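Local coordinates for 3-hydroxyisobutyrate dehydrogenase (Thermus thermophilus, PDB 2CVZ), which probably catalyses the NADP-dependent oxidation of 3-hydroxyisobutyrate in valine catabolism, binding its cofactor in a Rossmann-type domain, at residues G10-P15 with S121-G126; R67-V72 with T84-A89; L172-W177 with P251-A256. One frame throughout, in Å; residues are numbered along the deposited sequence.

How the contacts relate
The three contacts divide between the two parts of the subunit. Contacts 1 and 2 belong to the NAD-binding domain of 6-phosphogluconate dehydrogenase type, built on the mixed sheet; contact 3 joins two helices of the helix-rich part that follows. Along the chain 10-15 comes first, both segments of contact 2 follow, 121-126 then completes contact 1, and contact 3 begins only afterwards. Centres of contacts 1 and 2 lie 18 Å apart, and both touch NADPH, at the diphosphate and nicotinamide, and at the adenine, respectively. Contact 3, centred 26 Å from contact 1 and 29 Å from contact 2, lies across the chain's centre from them, where subunits meet.

Contact 1 of 3, residues G10-P15 with S121-G126; sequences GAMGYP and SGAEAG. With NDP (NADPH dihydro-nicotinamide-adenine-dinucleotide phosphate), chain G.
Pro-15 and selenomethionine Met-12 both reach the methyl of Ala-123, linking the dinucleotide-binding turn to helix 119-125. The Met-12 side chain can be followed outward from the backbone. Its CB lies 3.4 Å from O2N of NADPH, the oxygen that also accepts the Met-12 backbone N-H. CG, beside the backbone N at chi1 -65°, comes to 3.5 Å from nicotinamide C3N. Bends at chi2 and chi3 then fold the chain along that ring: SE stands 3.6 Å from C7N of the carboxamide, and CE ends between two partners, C4N of the nicotinamide and, at 4.0 Å, CB of Ala-123. CG, SE and CE all lie on one face of the nicotinamide, over its rim and the carboxamide. The closer packing is by Pro-15, whose CG sits 3.6 Å from the same Ala-123 CB, while Pro-15 CB runs alongside CG of Glu-124. Meanwhile Ala-11 N donates to O1A of the diphosphate at 2.8 Å, nearly straight at 174°. A side chain at Gly-10 would clash with cofactor O5B, and one at Gly-13 would crowd Gly-10 N, which fits a GxGxxG turn. Helix 13-23 thus packs beside helix 119-125, with His-19 of the former making weak hydrogen bonds to the carbonyls of Ala-123 and Glu-124. Leu-128 of strand 128-133 touches both Met-12 and Ala-123.

Contact 2 of 3, residues R67-V72 with T84-A89; sequences REVYEV and TYWVDA. With NDP (NADPH dihydro-nicotinamide-adenine-dinucleotide phosphate), chain G.
Val-69 and Asp-88 form the closest backbone pairing, CA to CA 8.1 Å, where helix 67-72 runs nearly antiparallel to strand 85-88 at 157°, as the connecting helix of the beta-alpha-beta crossover 58-61, 66-76, 85-88. The Val-69 and Asp-88 side chains come from opposite directions: Val-69 CG1 stands over the carboxylate plane, 3.9 Å from Asp-88 OD2, while CG2, anti to the carbonyl carbon, slants in to 3.7 Å from both OD1 and OD2. Val-69 CG1 also meets the Trp-86 indole obliquely, 4.4 Å from CZ2. Val-72 CG1 is 4.4 Å from Trp-86 CH2, and the Val-72 carbonyl carbon lies at the indole edge. Thr-61 OG1 ties the strand's polar groups together by bonding both Trp-86 NE1 and Asp-88 OD1. On the helix's cofactor side, Glu-71 OE2 accepts a hydrogen bond from adenine N6A at 3.0 Å, with an angle of 152°. Were Asp-88 replaced by an alanine, Thr-61 and Thr-90 at OD1 and Tyr-111 at OD2 would probably lose their carboxylate partner, and a gap would open beside Val-69. The chemistry is therefore split: apolar packing of Val-69 and Val-72 against the indole seats the helix, and three hydroxyls probably stabilise a buried carboxylate.

Contact 3 of 3, residues L172-W177 with P251-A256; sequences LAVNLW and PLLRLA
Val-174 carries this helix-helix contact through a single methyl, CG2, which meets Ala-256 and Leu-253 together. The two short helical segments cross almost perpendicularly, at 81°, with their axes 9.7 Å apart, so the close approach is confined to a small patch. CG2 lies 3.6 Å from CB of Ala-256 and 3.7 Å from CD2 of Leu-253, and both spacings are those of firm van der Waals contact. With CG1 anti to the backbone N at chi1 168°, CG2 falls beside that N and leads into the patch. The Val-174 and Leu-253 side chains cross at about a right angle. Ala-256 has only its methyl, which allows the backbones to come close: Val-174 CA is 5.9 Å from Ala-256 CA.

Away from this point the packing between the segments thins. Val-174 CG2 passes 4.3 Å from Leu-252 O, which is already bonded to Ala-256 N, and the Leu-252 side chain stays no nearer than 5.2 Å to helix segment 172-177. The Trp-177 side chain remains 6.6 Å from segment 251-256 and packs instead on Val-259 and Leu-280. The looser side is not open to solvent: all the touching residues are buried, and a second subunit sets its own Val-174 against Val-174 and its Leu-255 against Leu-252.

Chemically, the closest side-chain contacts are apolar, and the two segments are held here by van der Waals contact alone, without a hydrogen bond between them. The polar links lie at the margins: Glu-181 of the second subunit accepts from Leu-252 N through OE1 and from Leu-253 N through OE2, where its negative charge would probably suit the amino end of helix 251-267, and Arg-254 forms salt bridges with Asp-244 and with Glu-258 of a third subunit. This joins the helix crossing to the tetramer interface.

Contact 1 of 3, residues G10-P15 with S121-G126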
loop_
_atom_site.group_PDB
_atom_site.type_symbol
_atom_site.label_atom_id
_atom_site.label_comp_id
_atom_site.label_asym_id
_atom_site.label_seq_id
_atom_site.Cartn_x
_atom_site.Cartn_y
_atom_site.Cartn_z
ATOM N N GLY C 10 29.263 -18.004 9.916
ATOM C CA GLY C 10 28.716 -17.624 8.626
ATOM C C GLY C 10 29.277 -16.319 8.098
ATOM O O GLY C 10 30.372 -15.905 8.484
ATOM N N ALA C 11 28.528 -15.669 7.211
ATOM C CA ALA C 11 28.954 -14.404 6.625
ATOM C C ALA C 11 29.343 -13.437 7.735
ATOM O O ALA C 11 30.338 -12.723 7.632
ATOM C CB ALA C 11 27.829 -13.810 5.790
HETATM N N MSE C 12 28.548 -13.432 8.796
HETATM C CA MSE C 12 28.791 -12.559 9.937
HETATM C C MSE C 12 29.651 -13.214 11.010
HETATM O O MSE C 12 30.618 -12.619 11.487
HETATM C CB MSE C 12 27.465 -12.131 10.565
HETATM C CG MSE C 12 26.597 -11.273 9.674
HETATM SE SE MSE C 12 27.441 -9.602 9.185
HETATM C CE MSE C 12 27.400 -8.752 10.915
ATOM N N GLY C 13 29.290 -14.437 11.388
ATOM C CA GLY C 13 30.014 -15.146 12.428
ATOM C C GLY C 13 31.496 -15.374 12.202
ATOM O O GLY C 13 32.297 -15.245 13.128
ATOM N N TYR C 14 31.871 -15.726 10.978
ATOM C CA TYR C 14 33.275 -15.980 10.673
ATOM C C TYR C 14 34.159 -14.784 11.057
ATOM O O TYR C 14 35.050 -14.911 11.899
ATOM C CB TYR C 14 33.436 -16.319 9.185
ATOM C CG TYR C 14 34.772 -16.937 8.829
ATOM C CD1 TYR C 14 35.010 -18.300 9.019
ATOM C CD2 TYR C 14 35.803 -16.154 8.314
ATOM C CE1 TYR C 14 36.251 -18.867 8.699
ATOM C CE2 TYR C 14 37.038 -16.707 7.993
ATOM C CZ TYR C 14 37.256 -18.059 8.187
ATOM O OH TYR C 14 38.485 -18.592 7.870
ATOM N N PRO C 15 33.927 -13.605 10.454
ATOM C CA PRO C 15 34.770 -12.459 10.823
ATOM C C PRO C 15 34.602 -12.028 12.282
ATOM O O PRO C 15 35.568 -11.634 12.932
ATOM C CB PRO C 15 34.343 -11.377 9.829
ATOM C CG PRO C 15 32.916 -11.737 9.517
ATOM C CD PRO C 15 32.981 -13.237 9.384
ATOM N N SER C 121 31.064 -5.997 6.028
ATOM C CA SER C 121 32.172 -5.045 6.040
ATOM C C SER C 121 32.422 -4.553 7.464
ATOM O O SER C 121 33.568 -4.359 7.875
ATOM C CB SER C 121 31.867 -3.852 5.132
ATOM O OG SER C 121 30.746 -3.127 5.607
ATOM N N GLY C 122 31.341 -4.349 8.213
ATOM C CA GLY C 122 31.470 -3.895 9.586
ATOM C C GLY C 122 32.043 -5.004 10.443
ATOM O O GLY C 122 32.839 -4.762 11.351
ATOM N N ALA C 123 31.636 -6.234 10.149
ATOM C CA ALA C 123 32.117 -7.390 10.887
ATOM C C ALA C 123 33.621 -7.553 10.680
ATOM O O ALA C 123 34.361 -7.842 11.620
ATOM C CB ALA C 123 31.387 -8.641 10.424
ATOM N N GLU C 124 34.070 -7.367 9.444
ATOM C CA GLU C 124 35.486 -7.503 9.124
ATOM C C GLU C 124 36.303 -6.395 9.786
ATOM O O GLU C 124 37.417 -6.626 10.251
ATOM C CB GLU C 124 35.691 -7.471 7.605
ATOM C CG GLU C 124 34.909 -8.547 6.865
ATOM C CD GLU C 124 35.180 -8.560 5.373
ATOM O OE1 GLU C 124 35.284 -7.469 4.772
ATOM O OE2 GLU C 124 35.274 -9.666 4.796
ATOM N N ALA C 125 35.736 -5.195 9.837
ATOM C CA ALA C 125 36.417 -4.059 10.441
ATOM C C ALA C 125 36.327 -4.085 11.965
ATOM O O ALA C 125 37.125 -3.444 12.652
ATOM C CB ALA C 125 35.826 -2.762 9.914
ATOM N N GLY C 126 35.355 -4.826 12.490
ATOM C CA GLY C 126 35.180 -4.892 13.933
ATOM C C GLY C 126 34.546 -3.614 14.460
ATOM O O GLY C 126 34.839 -3.167 15.569
HETATM P PA NDP G . 24.898 -17.226 6.906
HETATM O O1A NDP G . 26.085 -16.763 6.239
HETATM O O2A NDP G . 23.737 -17.860 6.187
HETATM O O5B NDP G . 25.423 -18.233 8.085
HETATM C C5B NDP G . 24.473 -18.910 8.917
HETATM C C4B NDP G . 25.349 -19.720 9.862
HETATM O O4B NDP G . 24.430 -20.470 10.703
HETATM C C3B NDP G . 26.299 -20.698 9.252
HETATM O O3B NDP G . 27.510 -20.745 10.052
HETATM C C2B NDP G . 25.603 -22.002 9.322
HETATM O O2B NDP G . 26.381 -23.198 9.231
HETATM C C1B NDP G . 24.813 -21.831 10.582
HETATM N N9A NDP G . 23.618 -22.716 10.631
HETATM C C8A NDP G . 22.485 -22.718 9.783
HETATM N N7A NDP G . 21.627 -23.652 10.146
HETATM C C5A NDP G . 22.174 -24.281 11.230
HETATM C C6A NDP G . 21.762 -25.344 12.065
HETATM N N6A NDP G . 20.596 -25.954 11.850
HETATM N N1A NDP G . 22.562 -25.736 13.088
HETATM C C2A NDP G . 23.745 -25.114 13.302
HETATM N N3A NDP G . 24.226 -24.102 12.573
HETATM C C4A NDP G . 23.384 -23.725 11.539
HETATM O O3 NDP G . 24.288 -16.083 7.800
HETATM P PN NDP G . 24.644 -14.568 8.160
HETATM O O1N NDP G . 24.606 -13.814 6.903
HETATM O O2N NDP G . 25.916 -14.682 8.948
HETATM O O5D NDP G . 23.469 -14.231 9.186
HETATM C C5D NDP G . 23.366 -14.878 10.496
HETATM C C4D NDP G . 22.465 -13.966 11.385
HETATM O O4D NDP G . 23.012 -12.650 11.342
HETATM C C3D NDP G . 21.047 -13.832 10.821
HETATM O O3D NDP G . 20.112 -13.826 11.909
HETATM C C2D NDP G . 21.076 -12.551 10.030
HETATM O O2D NDP G . 19.754 -12.078 9.839
HETATM C C1D NDP G . 21.988 -11.707 11.016
HETATM N N1N NDP G . 22.657 -10.523 10.392
HETATM C C2N NDP G . 23.210 -10.670 9.089
HETATM C C3N NDP G . 23.863 -9.496 8.532
HETATM C C7N NDP G . 24.470 -9.558 7.198
HETATM O O7N NDP G . 24.755 -8.543 6.529
HETATM N N7N NDP G . 24.763 -10.748 6.641
HETATM C C4N NDP G . 23.908 -8.320 9.293
HETATM C C5N NDP G . 23.368 -8.209 10.542
HETATM C C6N NDP G . 22.743 -9.309 11.094
HETATM P P2B NDP G . 26.916 -23.790 7.897
HETATM O O1X NDP G . 27.063 -25.224 8.216
HETATM O O2X NDP G . 28.202 -23.119 7.564
HETATM O O3X NDP G . 25.890 -23.569 6.787
#

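Contact 2 of 3, residues R67-V72 with T84-A89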
loop_
_atom_site.group_PDB
_atom_site.type_symbol
_atom_site.label_atom_id
_atom_site.label_comp_id
_atom_site.label_asym_id
_atom_site.label_seq_id
_atom_site.Cartn_x
_atom_site.Cartn_y
_atom_site.Cartn_z
ATOM N N ARG C 67 15.329 -20.348 15.886
ATOM C CA ARG C 67 15.085 -21.781 15.769
ATOM C C ARG C 67 16.396 -22.553 15.903
ATOM O O ARG C 67 16.486 -23.519 16.665
ATOM C CB ARG C 67 14.440 -22.094 14.420
ATOM C CG ARG C 67 13.845 -23.484 14.340
ATOM C CD ARG C 67 13.246 -23.744 12.971
ATOM N NE ARG C 67 12.332 -24.880 12.994
ATOM C CZ ARG C 67 11.203 -24.911 13.696
ATOM N NH1 ARG C 67 10.851 -23.864 14.432
ATOM N NH2 ARG C 67 10.428 -25.987 13.665
ATOM N N GLU C 68 17.410 -22.126 15.155
ATOM C CA GLU C 68 18.716 -22.774 15.207
ATOM C C GLU C 68 19.388 -22.525 16.552
ATOM O O GLU C 68 20.137 -23.371 17.046
ATOM C CB GLU C 68 19.616 -22.269 14.075
ATOM C CG GLU C 68 19.175 -22.706 12.690
ATOM C CD GLU C 68 17.860 -22.083 12.269
ATOM O OE1 GLU C 68 17.781 -20.839 12.233
ATOM O OE2 GLU C 68 16.909 -22.835 11.974
ATOM N N VAL C 69 19.128 -21.362 17.142
ATOM C CA VAL C 69 19.705 -21.040 18.443
ATOM C C VAL C 69 19.134 -22.025 19.456
ATOM O O VAL C 69 19.832 -22.490 20.356
ATOM C CB VAL C 69 19.343 -19.604 18.887
ATOM C CG1 VAL C 69 19.930 -19.326 20.260
ATOM C CG2 VAL C 69 19.866 -18.596 17.871
ATOM N N TYR C 70 17.856 -22.341 19.288
ATOM C CA TYR C 70 17.163 -23.270 20.169
ATOM C C TYR C 70 17.748 -24.673 20.120
ATOM O O TYR C 70 18.039 -25.264 21.158
ATOM C CB TYR C 70 15.682 -23.331 19.797
ATOM C CG TYR C 70 14.781 -22.560 20.728
ATOM C CD1 TYR C 70 14.403 -23.090 21.960
ATOM C CD2 TYR C 70 14.291 -21.305 20.372
ATOM C CE1 TYR C 70 13.555 -22.389 22.816
ATOM C CE2 TYR C 70 13.445 -20.596 21.218
ATOM C CZ TYR C 70 13.080 -21.144 22.437
ATOM O OH TYR C 70 12.233 -20.449 23.269
ATOM N N GLU C 71 17.923 -25.211 18.919
ATOM C CA GLU C 71 18.454 -26.559 18.799
ATOM C C GLU C 71 19.910 -26.665 19.237
ATOM O O GLU C 71 20.342 -27.721 19.700
ATOM C CB GLU C 71 18.275 -27.085 17.373
ATOM C CG GLU C 71 19.018 -26.338 16.294
ATOM C CD GLU C 71 18.656 -26.848 14.911
ATOM O OE1 GLU C 71 17.489 -26.665 14.501
ATOM O OE2 GLU C 71 19.532 -27.438 14.242
ATOM N N VAL C 72 20.667 -25.580 19.105
ATOM C CA VAL C 72 22.061 -25.597 19.531
ATOM C C VAL C 72 22.094 -25.515 21.056
ATOM O O VAL C 72 22.977 -26.082 21.701
ATOM C CB VAL C 72 22.859 -24.411 18.932
ATOM C CG1 VAL C 72 24.220 -24.313 19.590
ATOM C CG2 VAL C 72 23.030 -24.607 17.434
ATOM N N THR C 84 27.821 -18.953 33.321
ATOM C CA THR C 84 28.161 -18.701 31.925
ATOM C C THR C 84 27.195 -17.696 31.297
ATOM O O THR C 84 26.056 -17.541 31.745
ATOM C CB THR C 84 28.120 -20.007 31.093
ATOM O OG1 THR C 84 29.091 -20.933 31.599
ATOM C CG2 THR C 84 28.425 -19.721 29.626
ATOM N N TYR C 85 27.659 -17.012 30.257
ATOM C CA TYR C 85 26.837 -16.036 29.563
ATOM C C TYR C 85 26.644 -16.463 28.119
ATOM O O TYR C 85 27.556 -17.004 27.491
ATOM C CB TYR C 85 27.497 -14.660 29.617
ATOM C CG TYR C 85 27.549 -14.079 31.011
ATOM C CD1 TYR C 85 26.444 -13.430 31.557
ATOM C CD2 TYR C 85 28.695 -14.200 31.794
ATOM C CE1 TYR C 85 26.479 -12.911 32.850
ATOM C CE2 TYR C 85 28.741 -13.688 33.088
ATOM C CZ TYR C 85 27.632 -13.045 33.608
ATOM O OH TYR C 85 27.675 -12.529 34.882
ATOM N N TRP C 86 25.445 -16.226 27.601
ATOM C CA TRP C 86 25.124 -16.574 26.228
ATOM C C TRP C 86 24.785 -15.285 25.494
ATOM O O TRP C 86 23.735 -14.687 25.732
ATOM C CB TRP C 86 23.928 -17.534 26.183
ATOM C CG TRP C 86 23.705 -18.165 24.837
ATOM C CD1 TRP C 86 23.519 -17.522 23.645
ATOM C CD2 TRP C 86 23.661 -19.568 24.545
ATOM N NE1 TRP C 86 23.364 -18.436 22.631
ATOM C CE2 TRP C 86 23.445 -19.699 23.154
ATOM C CE3 TRP C 86 23.781 -20.728 25.322
ATOM C CZ2 TRP C 86 23.348 -20.947 22.522
ATOM C CZ3 TRP C 86 23.684 -21.971 24.695
ATOM C CH2 TRP C 86 23.469 -22.066 23.307
ATOM N N VAL C 87 25.689 -14.857 24.617
ATOM C CA VAL C 87 25.501 -13.638 23.838
ATOM C C VAL C 87 25.015 -14.053 22.456
ATOM O O VAL C 87 25.774 -14.597 21.654
ATOM C CB VAL C 87 26.827 -12.851 23.719
ATOM C CG1 VAL C 87 26.624 -11.596 22.872
ATOM C CG2 VAL C 87 27.325 -12.472 25.111
ATOM N N ASP C 88 23.740 -13.796 22.184
ATOM C CA ASP C 88 23.139 -14.182 20.916
ATOM C C ASP C 88 23.075 -13.050 19.891
ATOM O O ASP C 88 22.246 -12.145 20.001
ATOM C CB ASP C 88 21.739 -14.742 21.186
ATOM C CG ASP C 88 21.107 -15.351 19.958
ATOM O OD1 ASP C 88 21.853 -15.721 19.028
ATOM O OD2 ASP C 88 19.862 -15.477 19.935
ATOM N N ALA C 89 23.954 -13.118 18.891
ATOM C CA ALA C 89 24.029 -12.108 17.839
ATOM C C ALA C 89 23.084 -12.407 16.678
ATOM O O ALA C 89 23.081 -11.702 15.668
ATOM C CB ALA C 89 25.471 -11.988 17.328
HETATM P PA NDP G . 24.898 -17.226 6.906
HETATM O O1A NDP G . 26.085 -16.763 6.239
HETATM O O2A NDP G . 23.737 -17.860 6.187
HETATM O O5B NDP G . 25.423 -18.233 8.085
HETATM C C5B NDP G . 24.473 -18.910 8.917
HETATM C C4B NDP G . 25.349 -19.720 9.862
HETATM O O4B NDP G . 24.430 -20.470 10.703
HETATM C C3B NDP G . 26.299 -20.698 9.252
HETATM O O3B NDP G . 27.510 -20.745 10.052
HETATM C C2B NDP G . 25.603 -22.002 9.322
HETATM O O2B NDP G . 26.381 -23.198 9.231
HETATM C C1B NDP G . 24.813 -21.831 10.582
HETATM N N9A NDP G . 23.618 -22.716 10.631
HETATM C C8A NDP G . 22.485 -22.718 9.783
HETATM N N7A NDP G . 21.627 -23.652 10.146
HETATM C C5A NDP G . 22.174 -24.281 11.230
HETATM C C6A NDP G . 21.762 -25.344 12.065
HETATM N N6A NDP G . 20.596 -25.954 11.850
HETATM N N1A NDP G . 22.562 -25.736 13.088
HETATM C C2A NDP G . 23.745 -25.114 13.302
HETATM N N3A NDP G . 24.226 -24.102 12.573
HETATM C C4A NDP G . 23.384 -23.725 11.539
HETATM O O3 NDP G . 24.288 -16.083 7.800
HETATM P PN NDP G . 24.644 -14.568 8.160
HETATM O O1N NDP G . 24.606 -13.814 6.903
HETATM O O2N NDP G . 25.916 -14.682 8.948
HETATM O O5D NDP G . 23.469 -14.231 9.186
HETATM C C5D NDP G . 23.366 -14.878 10.496
HETATM C C4D NDP G . 22.465 -13.966 11.385
HETATM O O4D NDP G . 23.012 -12.650 11.342
HETATM C C3D NDP G . 21.047 -13.832 10.821
HETATM O O3D NDP G . 20.112 -13.826 11.909
HETATM C C2D NDP G . 21.076 -12.551 10.030
HETATM O O2D NDP G . 19.754 -12.078 9.839
HETATM C C1D NDP G . 21.988 -11.707 11.016
HETATM N N1N NDP G . 22.657 -10.523 10.392
HETATM C C2N NDP G . 23.210 -10.670 9.089
HETATM C C3N NDP G . 23.863 -9.496 8.532
HETATM C C7N NDP G . 24.470 -9.558 7.198
HETATM O O7N NDP G . 24.755 -8.543 6.529
HETATM N N7N NDP G . 24.763 -10.748 6.641
HETATM C C4N NDP G . 23.908 -8.320 9.293
HETATM C C5N NDP G . 23.368 -8.209 10.542
HETATM C C6N NDP G . 22.743 -9.309 11.094
HETATM P P2B NDP G . 26.916 -23.790 7.897
HETATM O O1X NDP G . 27.063 -25.224 8.216
HETATM O O2X NDP G . 28.202 -23.119 7.564
HETATM O O3X NDP G . 25.890 -23.569 6.787
#

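Contact 3 of 3, residues L172-W177 with P251-A256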
loop_
_atom_site.group_PDB
_atom_site.type_symbol
_atom_site.label_atom_id
_atom_site.label_comp_id
_atom_site.label_asym_id
_atom_site.label_seq_id
_atom_site.Cartn_x
_atom_site.Cartn_y
_atom_site.Cartn_z
ATOM N N LEU C 172 15.587 -0.030 6.970
ATOM C CA LEU C 172 16.532 -0.211 5.872
ATOM C C LEU C 172 15.763 -0.689 4.637
ATOM O O LEU C 172 15.954 -0.175 3.534
ATOM C CB LEU C 172 17.605 -1.239 6.264
ATOM C CG LEU C 172 18.616 -1.751 5.225
ATOM C CD1 LEU C 172 17.971 -2.804 4.356
ATOM C CD2 LEU C 172 19.146 -0.596 4.381
ATOM N N ALA C 173 14.880 -1.663 4.838
ATOM C CA ALA C 173 14.084 -2.218 3.744
ATOM C C ALA C 173 13.270 -1.139 3.031
ATOM O O ALA C 173 13.284 -1.041 1.803
ATOM C CB ALA C 173 13.156 -3.316 4.277
ATOM N N VAL C 174 12.555 -0.332 3.802
ATOM C CA VAL C 174 11.756 0.738 3.221
ATOM C C VAL C 174 12.633 1.752 2.494
ATOM O O VAL C 174 12.345 2.145 1.363
ATOM C CB VAL C 174 10.947 1.473 4.306
ATOM C CG1 VAL C 174 10.372 2.756 3.741
ATOM C CG2 VAL C 174 9.828 0.580 4.811
ATOM N N ASN C 175 13.706 2.182 3.147
ATOM C CA ASN C 175 14.599 3.161 2.545
ATOM C C ASN C 175 15.153 2.673 1.215
ATOM O O ASN C 175 15.153 3.402 0.223
ATOM C CB ASN C 175 15.758 3.475 3.492
ATOM C CG ASN C 175 15.297 4.106 4.794
ATOM O OD1 ASN C 175 14.140 4.513 4.930
ATOM N ND2 ASN C 175 16.205 4.202 5.756
ATOM N N LEU C 176 15.618 1.428 1.207
ATOM C CA LEU C 176 16.206 0.824 0.020
ATOM C C LEU C 176 15.216 0.643 -1.124
ATOM O O LEU C 176 15.518 0.964 -2.271
ATOM C CB LEU C 176 16.824 -0.526 0.391
ATOM C CG LEU C 176 17.399 -1.396 -0.731
ATOM C CD1 LEU C 176 18.530 -0.665 -1.446
ATOM C CD2 LEU C 176 17.911 -2.697 -0.131
ATOM N N TRP C 177 14.031 0.130 -0.812
ATOM C CA TRP C 177 13.026 -0.096 -1.842
ATOM C C TRP C 177 12.481 1.198 -2.436
ATOM O O TRP C 177 12.364 1.319 -3.653
ATOM C CB TRP C 177 11.880 -0.944 -1.283
ATOM C CG TRP C 177 10.842 -1.284 -2.312
ATOM C CD1 TRP C 177 9.771 -0.520 -2.682
ATOM C CD2 TRP C 177 10.795 -2.460 -3.127
ATOM N NE1 TRP C 177 9.062 -1.147 -3.673
ATOM C CE2 TRP C 177 9.667 -2.341 -3.966
ATOM C CE3 TRP C 177 11.599 -3.605 -3.229
ATOM C CZ2 TRP C 177 9.319 -3.323 -4.900
ATOM C CZ3 TRP C 177 11.251 -4.584 -4.159
ATOM C CH2 TRP C 177 10.120 -4.433 -4.981
ATOM N N PRO C 251 0.924 1.472 7.841
ATOM C CA PRO C 251 0.834 1.094 6.427
ATOM C C PRO C 251 2.144 0.886 5.662
ATOM O O PRO C 251 2.288 -0.104 4.937
ATOM C CB PRO C 251 -0.024 2.212 5.828
ATOM C CG PRO C 251 0.318 3.394 6.688
ATOM C CD PRO C 251 0.301 2.787 8.070
ATOM N N LEU C 252 3.100 1.799 5.807
ATOM C CA LEU C 252 4.351 1.655 5.069
ATOM C C LEU C 252 5.158 0.424 5.454
ATOM O O LEU C 252 5.592 -0.331 4.582
ATOM C CB LEU C 252 5.223 2.907 5.210
ATOM C CG LEU C 252 4.693 4.193 4.565
ATOM C CD1 LEU C 252 5.783 5.258 4.604
ATOM C CD2 LEU C 252 4.291 3.926 3.123
ATOM N N LEU C 253 5.362 0.207 6.747
ATOM C CA LEU C 253 6.131 -0.950 7.174
ATOM C C LEU C 253 5.434 -2.265 6.826
ATOM O O LEU C 253 6.089 -3.239 6.461
ATOM C CB LEU C 253 6.421 -0.873 8.674
ATOM C CG LEU C 253 7.331 0.289 9.095
ATOM C CD1 LEU C 253 7.646 0.167 10.582
ATOM C CD2 LEU C 253 8.620 0.272 8.276
ATOM N N ARG C 254 4.107 -2.296 6.930
ATOM C CA ARG C 254 3.369 -3.511 6.593
ATOM C C ARG C 254 3.571 -3.841 5.114
ATOM O O ARG C 254 3.833 -4.988 4.757
ATOM C CB ARG C 254 1.874 -3.331 6.872
ATOM C CG ARG C 254 1.512 -3.206 8.346
ATOM C CD ARG C 254 1.637 -4.526 9.113
ATOM N NE ARG C 254 1.112 -4.386 10.473
ATOM C CZ ARG C 254 1.294 -5.259 11.459
ATOM N NH1 ARG C 254 1.997 -6.371 11.267
ATOM N NH2 ARG C 254 0.771 -5.016 12.652
ATOM N N LEU C 255 3.442 -2.830 4.257
ATOM C CA LEU C 255 3.610 -3.032 2.821
ATOM C C LEU C 255 5.035 -3.456 2.474
ATOM O O LEU C 255 5.257 -4.237 1.542
ATOM C CB LEU C 255 3.253 -1.751 2.059
ATOM C CG LEU C 255 2.014 -1.824 1.160
ATOM C CD1 LEU C 255 2.274 -2.788 0.005
ATOM C CD2 LEU C 255 0.806 -2.279 1.978
ATOM N N ALA C 256 6.001 -2.939 3.223
ATOM C CA ALA C 256 7.399 -3.282 2.986
ATOM C C ALA C 256 7.619 -4.792 3.056
ATOM O O ALA C 256 8.346 -5.354 2.237
ATOM C CB ALA C 256 8.292 -2.574 4.001
#